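Local coordinates for protein serine acetyltransferase (Entamoeba histolytica, PDB 3Q1X) that probably catalyses the transfer of an acetyl group to the hydroxyl of L-serine, a step of cysteine biosynthesis, and is a trimer built on a left-handed parallel beta-helix, at residues Pro224-Tyr229 and Ile242-His247; Ala170-His175 and Val184-Thr189; Cys196-Ser201 and Val230-Gly235. All coordinates share one frame; numbering follows the deposited sequence.

Interaction 1: residues Pro224-Tyr229 and Ile242-His247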
loop_
_atom_site.group_PDB
_atom_site.type_symbol
_atom_site.label_atom_id
_atom_site.label_comp_id
_atom_site.label_asym_id
_atom_site.label_seq_id
_atom_site.Cartn_x
_atom_site.Cartn_y
_atom_site.Cartn_z
ATOM N N PRO A 224 8.521 21.752 1.661
ATOM C CA PRO A 224 9.945 22.042 1.857
ATOM C C PRO A 224 10.786 22.136 0.588
ATOM O O PRO A 224 10.439 21.569 -0.450
ATOM C CB PRO A 224 10.430 20.854 2.700
ATOM C CG PRO A 224 9.208 20.349 3.386
ATOM C CD PRO A 224 8.113 20.533 2.386
ATOM N N THR A 225 11.889 22.869 0.689
ATOM C CA THR A 225 12.951 22.838 -0.301
ATOM C C THR A 225 14.136 22.165 0.373
ATOM O O THR A 225 14.511 22.514 1.499
ATOM C CB THR A 225 13.327 24.252 -0.789
ATOM O OG1 THR A 225 12.200 24.845 -1.445
ATOM C CG2 THR A 225 14.516 24.212 -1.748
ATOM N N VAL A 226 14.697 21.180 -0.316
ATOM C CA VAL A 226 15.770 20.356 0.216
ATOM C C VAL A 226 16.966 20.447 -0.735
ATOM O O VAL A 226 16.803 20.367 -1.953
ATOM C CB VAL A 226 15.285 18.884 0.398
ATOM C CG1 VAL A 226 16.412 17.985 0.799
ATOM C CG2 VAL A 226 14.166 18.796 1.438
ATOM N N GLY A 227 18.159 20.638 -0.176
ATOM C CA GLY A 227 19.393 20.768 -0.962
ATOM C C GLY A 227 19.947 19.437 -1.435
ATOM O O GLY A 227 19.196 18.472 -1.630
ATOM N N ASP A 228 21.265 19.389 -1.626
ATOM C CA ASP A 228 21.953 18.200 -2.134
ATOM C C ASP A 228 22.522 17.352 -1.003
ATOM O O ASP A 228 22.817 17.863 0.080
ATOM C CB ASP A 228 23.076 18.607 -3.092
ATOM C CG ASP A 228 22.586 19.473 -4.241
ATOM O OD1 ASP A 228 21.430 19.307 -4.678
ATOM O OD2 ASP A 228 23.371 20.314 -4.726
ATOM N N TYR A 229 22.658 16.052 -1.248
ATOM C CA TYR A 229 23.256 15.131 -0.278
ATOM C C TYR A 229 22.546 15.136 1.081
ATOM O O TYR A 229 23.187 15.159 2.142
ATOM C CB TYR A 229 24.749 15.421 -0.119
ATOM C CG TYR A 229 25.536 15.188 -1.381
ATOM C CD1 TYR A 229 25.998 13.916 -1.702
ATOM C CD2 TYR A 229 25.808 16.237 -2.263
ATOM C CE1 TYR A 229 26.709 13.688 -2.864
ATOM C CE2 TYR A 229 26.527 16.020 -3.434
ATOM C CZ TYR A 229 26.976 14.741 -3.724
ATOM O OH TYR A 229 27.694 14.506 -4.876
ATOM N N ILE A 242 9.731 25.576 4.121
ATOM C CA ILE A 242 10.988 25.702 4.848
ATOM C C ILE A 242 12.139 25.228 3.969
ATOM O O ILE A 242 11.924 24.508 2.991
ATOM C CB ILE A 242 10.961 24.902 6.177
ATOM C CG1 ILE A 242 10.660 23.417 5.912
ATOM C CG2 ILE A 242 9.958 25.529 7.160
ATOM C CD1 ILE A 242 10.838 22.520 7.117
ATOM N N ILE A 243 13.357 25.632 4.319
ATOM C CA ILE A 243 14.535 25.255 3.547
ATOM C C ILE A 243 15.450 24.350 4.359
ATOM O O ILE A 243 15.870 24.697 5.468
ATOM C CB ILE A 243 15.311 26.498 3.014
ATOM C CG1 ILE A 243 14.455 27.253 1.991
ATOM C CG2 ILE A 243 16.636 26.085 2.380
ATOM C CD1 ILE A 243 14.918 28.660 1.696
ATOM N N VAL A 244 15.719 23.173 3.803
ATOM C CA VAL A 244 16.736 22.276 4.328
ATOM C C VAL A 244 17.980 22.403 3.443
ATOM O O VAL A 244 17.909 22.275 2.212
ATOM C CB VAL A 244 16.239 20.807 4.394
ATOM C CG1 VAL A 244 17.320 19.897 4.950
ATOM C CG2 VAL A 244 14.971 20.699 5.238
ATOM N N GLY A 245 19.117 22.680 4.073
ATOM C CA GLY A 245 20.366 22.892 3.350
ATOM C C GLY A 245 20.963 21.605 2.816
ATOM O O GLY A 245 20.380 20.528 2.975
ATOM N N SER A 246 22.130 21.717 2.187
ATOM C CA SER A 246 22.833 20.556 1.655
ATOM C C SER A 246 23.563 19.816 2.770
ATOM O O SER A 246 23.760 20.363 3.860
ATOM C CB SER A 246 23.804 20.961 0.540
ATOM O OG SER A 246 23.101 21.347 -0.633
ATOM N N HIS A 247 23.942 18.567 2.499
ATOM C CA HIS A 247 24.696 17.740 3.448
ATOM C C HIS A 247 24.053 17.741 4.846
ATOM O O HIS A 247 24.721 17.953 5.861
ATOM C CB HIS A 247 26.177 18.164 3.489
ATOM C CG HIS A 247 26.882 18.030 2.173
ATOM N ND1 HIS A 247 27.013 19.078 1.286
ATOM C CD2 HIS A 247 27.498 16.971 1.596
ATOM C CE1 HIS A 247 27.672 18.669 0.217
ATOM N NE2 HIS A 247 27.978 17.394 0.379
HETATM O O HOH W 1 25.040 22.009 -2.512
#
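Thr-225 and Ile-243, followed by Val-226 and Val-244, pair as parallel bridges. The backbone bonds alternate in direction: Thr-225 N gives its hydrogen to Ile-242 O at 2.8 Å, Val-244 N to Thr-225 O at 2.7 Å, and Gly-227 N to Val-244 O at 2.9 Å. The first two are nearly straight, whereas the third is bent to 133° at its hydrogen, where the chains leave the strands. Beyond the strands, His-247 N binds Asp-228 O, so the pairing goes on past them.

A side chain replaces a backbone acceptor between the Gly-227 and His-247 bonds. Ser-246 OG, anti to its own carbonyl carbon (chi1 -71°), accepts Asp-228 N at 2.9 Å, and a water links the same hydroxyl to Asp-228 OD2. The other carboxylate oxygen, OD1, is bound by Glu-194 N.

Apolar contacts accompany the pairing. On the face of Val-226 and Val-244 the two valines lie side by side with CG1 anti to the backbone N in both, Val-226 CG2 standing 4.1 Å from Val-244 CB. Pro-224 CB rests on Ile-242 CG1.

Among the aromatic groups, Tyr-229 and His-247 run alongside each other with planes only 5° apart, yet slid so far that the rings barely overlap. What lies over the imidazole face is Tyr-229 CB, 3.9 Å from the His-247 ring centroid, a CH-pi contact. Tyr-229 also stacks on Trp-195, and its OH binds Glu-212 of the second subunit.

Equivalent residues thus repeat one above the other on successive coils, the ladder of a left-handed parallel beta-helix of the hexapeptide-repeat family.

Interaction 2: residues Ala170-His175 and Val184-Thr189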
loop_
_atom_site.group_PDB
_atom_site.type_symbol
_atom_site.label_atom_id
_atom_site.label_comp_id
_atom_site.label_asym_id
_atom_site.label_seq_id
_atom_site.Cartn_x
_atom_site.Cartn_y
_atom_site.Cartn_z
ATOM N N ALA A 170 6.012 18.011 -7.645
ATOM C CA ALA A 170 7.314 17.992 -6.978
ATOM C C ALA A 170 8.436 18.052 -8.005
ATOM O O ALA A 170 8.329 17.479 -9.089
ATOM C CB ALA A 170 7.451 16.753 -6.104
ATOM N N SER A 171 9.497 18.772 -7.662
ATOM C CA SER A 171 10.687 18.861 -8.503
ATOM C C SER A 171 11.812 18.091 -7.835
ATOM O O SER A 171 12.199 18.402 -6.713
ATOM C CB SER A 171 11.087 20.323 -8.721
ATOM O OG SER A 171 9.962 21.103 -9.076
ATOM N N ILE A 172 12.326 17.070 -8.515
ATOM C CA ILE A 172 13.342 16.200 -7.923
ATOM C C ILE A 172 14.529 15.998 -8.865
ATOM O O ILE A 172 14.369 15.535 -10.002
ATOM C CB ILE A 172 12.757 14.817 -7.492
ATOM C CG1 ILE A 172 11.450 14.983 -6.703
ATOM C CG2 ILE A 172 13.775 14.032 -6.677
ATOM C CD1 ILE A 172 10.730 13.674 -6.393
ATOM N N LYS A 173 15.722 16.345 -8.388
ATOM C CA LYS A 173 16.939 16.154 -9.164
ATOM C C LYS A 173 17.378 14.687 -9.175
ATOM O O LYS A 173 16.684 13.830 -8.624
ATOM C CB LYS A 173 18.052 17.080 -8.663
ATOM C CG LYS A 173 17.727 18.562 -8.887
ATOM C CD LYS A 173 18.956 19.443 -8.750
ATOM C CE LYS A 173 18.637 20.883 -9.134
ATOM N NZ LYS A 173 19.247 21.866 -8.180
ATOM N N GLY A 174 18.513 14.408 -9.821
ATOM C CA GLY A 174 18.991 13.040 -10.020
ATOM C C GLY A 174 19.655 12.390 -8.823
ATOM O O GLY A 174 19.726 12.974 -7.744
ATOM N N HIS A 175 20.168 11.182 -9.036
ATOM C CA HIS A 175 20.719 10.344 -7.973
ATOM C C HIS A 175 19.764 10.263 -6.781
ATOM O O HIS A 175 20.178 10.382 -5.625
ATOM C CB HIS A 175 22.107 10.848 -7.529
ATOM C CG HIS A 175 23.138 10.826 -8.613
ATOM N ND1 HIS A 175 23.987 9.760 -8.814
ATOM C CD2 HIS A 175 23.461 11.745 -9.551
ATOM C CE1 HIS A 175 24.791 10.023 -9.828
ATOM N NE2 HIS A 175 24.490 11.220 -10.297
ATOM N N VAL A 184 6.007 7.388 2.347
ATOM C CA VAL A 184 6.633 8.587 1.793
ATOM C C VAL A 184 5.583 9.495 1.150
ATOM O O VAL A 184 4.765 9.054 0.332
ATOM C CB VAL A 184 7.785 8.238 0.805
ATOM C CG1 VAL A 184 8.265 9.454 0.035
ATOM C CG2 VAL A 184 8.935 7.612 1.562
ATOM N N VAL A 185 5.610 10.762 1.539
ATOM C CA VAL A 185 4.726 11.772 0.969
ATOM C C VAL A 185 5.582 12.963 0.555
ATOM O O VAL A 185 6.318 13.529 1.367
ATOM C CB VAL A 185 3.611 12.207 1.960
ATOM C CG1 VAL A 185 2.858 13.434 1.449
ATOM C CG2 VAL A 185 2.639 11.066 2.204
ATOM N N ILE A 186 5.485 13.335 -0.717
ATOM C CA ILE A 186 6.262 14.455 -1.248
ATOM C C ILE A 186 5.271 15.376 -1.972
ATOM O O ILE A 186 4.674 14.984 -2.974
ATOM C CB ILE A 186 7.412 13.976 -2.183
ATOM C CG1 ILE A 186 8.360 13.008 -1.449
ATOM C CG2 ILE A 186 8.180 15.170 -2.753
ATOM C CD1 ILE A 186 9.454 12.430 -2.320
ATOM N N GLY A 187 5.088 16.585 -1.448
ATOM C CA GLY A 187 4.043 17.502 -1.911
ATOM C C GLY A 187 4.260 18.225 -3.230
ATOM O O GLY A 187 5.362 18.237 -3.810
ATOM N N GLU A 188 3.179 18.848 -3.690
ATOM C CA GLU A 188 3.118 19.535 -4.974
ATOM C C GLU A 188 4.230 20.562 -5.205
ATOM O O GLU A 188 4.679 20.755 -6.329
ATOM C CB GLU A 188 1.755 20.216 -5.110
ATOM C CG GLU A 188 1.546 20.962 -6.435
ATOM C CD GLU A 188 0.102 21.390 -6.651
ATOM O OE1 GLU A 188 -0.277 21.673 -7.808
ATOM O OE2 GLU A 188 -0.657 21.435 -5.670
ATOM N N THR A 189 4.648 21.243 -4.143
ATOM C CA THR A 189 5.613 22.325 -4.292
ATOM C C THR A 189 6.939 21.997 -3.616
ATOM O O THR A 189 7.771 22.880 -3.388
ATOM C CB THR A 189 5.053 23.680 -3.786
ATOM O OG1 THR A 189 4.919 23.648 -2.363
ATOM C CG2 THR A 189 3.695 23.971 -4.419
#
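Ile-186 meets Ala-170 and Ile-172 across the interior of the beta-helix, from a strand that belongs to a different sheet. The segment 184-189 enters with Val-184 and Val-185, which face other neighbours: Val-184 packs on Ile-198, and Val-185 on His-180 of the third subunit.

Ile-186 then turns its side chain toward 170-175 and divides it between two partners. Its CG2 branch, anti to the backbone N (chi1 -58° for CG1), lies 3.8 Å from Ala-170 CB. The longer branch extends to CD1, which meets Ile-172 CD1 tip to tip at 4.4 Å, a looser touch. Ile-192, Ile-198, Ile-166 and Phe-176 also touch the same isoleucine, making it part of the apolar filling of the coil.

At Gly-187 the backbone takes over: its carbonyl O comes within 3.4 Å of Ala-170 CB. Glu-188 follows with its CA 4.9 Å from that of Ala-170. Its carbonyl O is 3.3 Å from Ala-170 N, but the angle is too poor for a hydrogen bond. The Glu-188 side chain leaves away from 170-175 in an extended form, CG anti to the backbone N (chi1 -179°), and its carboxylate is held by Tyr-143 OH and by a salt bridge to Arg-222, a residue of the serine pocket. Thr-189 OG1 is bonded to the backbone N of the same arginine.

The two segments are therefore joined by van der Waals contact, mostly of apolar side chains, with the backbone oxygen of Gly-187 against a methyl. Backbone atoms such as those of Ser-171 and Val-184 bond to neighbouring coils, Ala-170 O bonds to Tyr-136 OH, and the buried carboxylate is satisfied by partners beyond the contact.

Interaction 3: residues Cys196-Ser201 and Val230-Gly235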
loop_
_atom_site.group_PDB
_atom_site.type_symbol
_atom_site.label_atom_id
_atom_site.label_comp_id
_atom_site.label_asym_id
_atom_site.label_seq_id
_atom_site.Cartn_x
_atom_site.Cartn_y
_atom_site.Cartn_z
ATOM N N CYS A 196 19.445 12.758 -2.898
ATOM C CA CYS A 196 18.554 12.692 -1.753
ATOM C C CYS A 196 18.238 11.234 -1.480
ATOM O O CYS A 196 17.877 10.483 -2.392
ATOM C CB CYS A 196 17.276 13.493 -1.985
ATOM S SG CYS A 196 16.270 13.675 -0.508
ATOM N N ARG A 197 18.429 10.831 -0.231
ATOM C CA ARG A 197 18.122 9.481 0.210
ATOM C C ARG A 197 16.995 9.546 1.228
ATOM O O ARG A 197 17.139 10.170 2.277
ATOM C CB ARG A 197 19.359 8.829 0.831
ATOM C CG ARG A 197 19.208 7.353 1.139
ATOM C CD ARG A 197 20.516 6.791 1.674
ATOM N NE ARG A 197 21.595 6.892 0.693
ATOM C CZ ARG A 197 22.882 6.685 0.949
ATOM N NH1 ARG A 197 23.291 6.375 2.177
ATOM N NH2 ARG A 197 23.768 6.800 -0.028
ATOM N N ILE A 198 15.876 8.903 0.912
ATOM C CA ILE A 198 14.661 9.001 1.727
ATOM C C ILE A 198 14.174 7.619 2.143
ATOM O O ILE A 198 14.087 6.712 1.316
ATOM C CB ILE A 198 13.526 9.759 0.968
ATOM C CG1 ILE A 198 13.923 11.218 0.715
ATOM C CG2 ILE A 198 12.186 9.666 1.706
ATOM C CD1 ILE A 198 12.890 12.031 -0.064
ATOM N N TYR A 199 13.834 7.484 3.420
ATOM C CA TYR A 199 13.321 6.246 3.973
ATOM C C TYR A 199 11.799 6.228 4.154
ATOM O O TYR A 199 11.097 7.237 3.931
ATOM C CB TYR A 199 14.035 5.920 5.285
ATOM C CG TYR A 199 15.453 5.506 5.050
ATOM C CD1 TYR A 199 15.774 4.167 4.809
ATOM C CD2 TYR A 199 16.484 6.455 5.010
ATOM C CE1 TYR A 199 17.086 3.778 4.562
ATOM C CE2 TYR A 199 17.808 6.074 4.760
ATOM C CZ TYR A 199 18.097 4.734 4.544
ATOM O OH TYR A 199 19.390 4.345 4.290
ATOM N N GLN A 200 11.310 5.061 4.562
ATOM C CA GLN A 200 9.894 4.821 4.801
ATOM C C GLN A 200 9.308 5.891 5.721
ATOM O O GLN A 200 10.009 6.418 6.593
ATOM C CB GLN A 200 9.679 3.410 5.378
ATOM C CG GLN A 200 10.388 3.100 6.711
ATOM C CD GLN A 200 11.813 2.577 6.554
ATOM O OE1 GLN A 200 12.507 2.905 5.603
ATOM N NE2 GLN A 200 12.260 1.779 7.522
ATOM N N SER A 201 8.045 6.237 5.484
ATOM C CA SER A 201 7.282 7.123 6.364
ATOM C C SER A 201 7.782 8.567 6.467
ATOM O O SER A 201 7.451 9.274 7.430
ATOM C CB SER A 201 7.191 6.496 7.763
ATOM O OG SER A 201 6.277 5.416 7.765
ATOM N N VAL A 230 21.218 15.118 1.033
ATOM C CA VAL A 230 20.393 15.076 2.227
ATOM C C VAL A 230 19.885 13.660 2.439
ATOM O O VAL A 230 19.457 12.995 1.486
ATOM C CB VAL A 230 19.205 16.051 2.116
ATOM C CG1 VAL A 230 18.229 15.896 3.287
ATOM C CG2 VAL A 230 19.714 17.481 2.003
ATOM N N THR A 231 19.957 13.201 3.684
ATOM C CA THR A 231 19.385 11.911 4.069
ATOM C C THR A 231 18.283 12.128 5.092
ATOM O O THR A 231 18.496 12.769 6.130
ATOM C CB THR A 231 20.454 10.948 4.624
ATOM O OG1 THR A 231 21.571 10.926 3.736
ATOM C CG2 THR A 231 19.898 9.529 4.764
ATOM N N ILE A 232 17.099 11.592 4.804
ATOM C CA ILE A 232 15.956 11.804 5.678
ATOM C C ILE A 232 15.515 10.476 6.269
ATOM O O ILE A 232 15.006 9.606 5.559
ATOM C CB ILE A 232 14.784 12.519 4.962
ATOM C CG1 ILE A 232 15.297 13.753 4.220
ATOM C CG2 ILE A 232 13.727 12.940 5.977
ATOM C CD1 ILE A 232 14.274 14.456 3.394
ATOM N N GLY A 233 15.727 10.335 7.574
ATOM C CA GLY A 233 15.517 9.075 8.272
ATOM C C GLY A 233 14.066 8.691 8.447
ATOM O O GLY A 233 13.168 9.519 8.270
ATOM N N THR A 234 13.857 7.423 8.791
ATOM C CA THR A 234 12.535 6.831 8.946
ATOM C C THR A 234 11.608 7.644 9.844
ATOM O O THR A 234 11.957 7.960 10.984
ATOM C CB THR A 234 12.622 5.414 9.541
ATOM O OG1 THR A 234 13.699 4.686 8.926
ATOM C CG2 THR A 234 11.312 4.691 9.323
ATOM N N GLY A 235 10.427 7.972 9.322
ATOM C CA GLY A 235 9.383 8.623 10.111
ATOM C C GLY A 235 9.490 10.131 10.242
ATOM O O GLY A 235 8.618 10.768 10.842
#
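Two successive coils of the left-handed beta-helix stack here along one of its flat sides, bringing Arg-197 over Thr-231 and Ile-198 over Ile-232 as parallel bridges. Arg-197 uses both of its backbone polar atoms: its N donates to Val-230 O at 2.9 Å, and its O accepts Ile-232 N at the same length. A longer bond, Tyr-199 N to Ile-232 O at 3.2 Å, continues the ladder, and past the corner Gly-235 N reaches Gln-200 O, in the plane of that carbonyl.

Ile-198 and Ile-232 point into the coil, where Ile-198 CG1 lies 4.2 Å from Ile-232 CD1 and both side chains meet Leu-204. Such stacked inward aliphatic side chains line the interior of left-handed beta-helices of the hexapeptide-repeat family, and the opposite face of the same strands is turned to the second subunit. On that face Arg-197 and Thr-231 lie alongside each other; Thr-231 CG2, anti to the backbone N, is the branch brought to 4.0 Å from Arg-197 CB.

The Tyr-199 ring turns its edge to Ile-232 O and Thr-231 CG2: CD2 is 3.5 Å from Ile-232 O, and CE2 is 4.0 Å from the methyl CG2 of Thr-231. Its OH binds the backbone N of His-208 of the second subunit, whose carbonyl takes Arg-197 NH1; His-208 is a serine-pocket residue. Thr-231 OG1 binds Gln-210 of that subunit, and Gln-200 NE2 binds Thr-203 OG1 there.

Interactions 1 and 3 stack neighbouring coils within two different sheets of the beta-helix, whereas interaction 2 spans the interior between strand 171-172, in the sheet of interaction 1, and strand 185-186, in the third sheet. Their centres are 12 to 13 Å apart. Interaction 2 closes first along the chain; the segments of interactions 3 and 1 then alternate, strand 231-232 following 225-226. Val-230 CG2 lies 3.3 Å from Gly-245 O where interactions 1 and 3 meet, and Ile-186 CD1 touches Ile-198 CD1 between 2 and 3. Interactions 1 and 3 thus stack coils along the helix axis and interaction 2 packs across its interior, with interactions 2 and 3 reaching the third subunit.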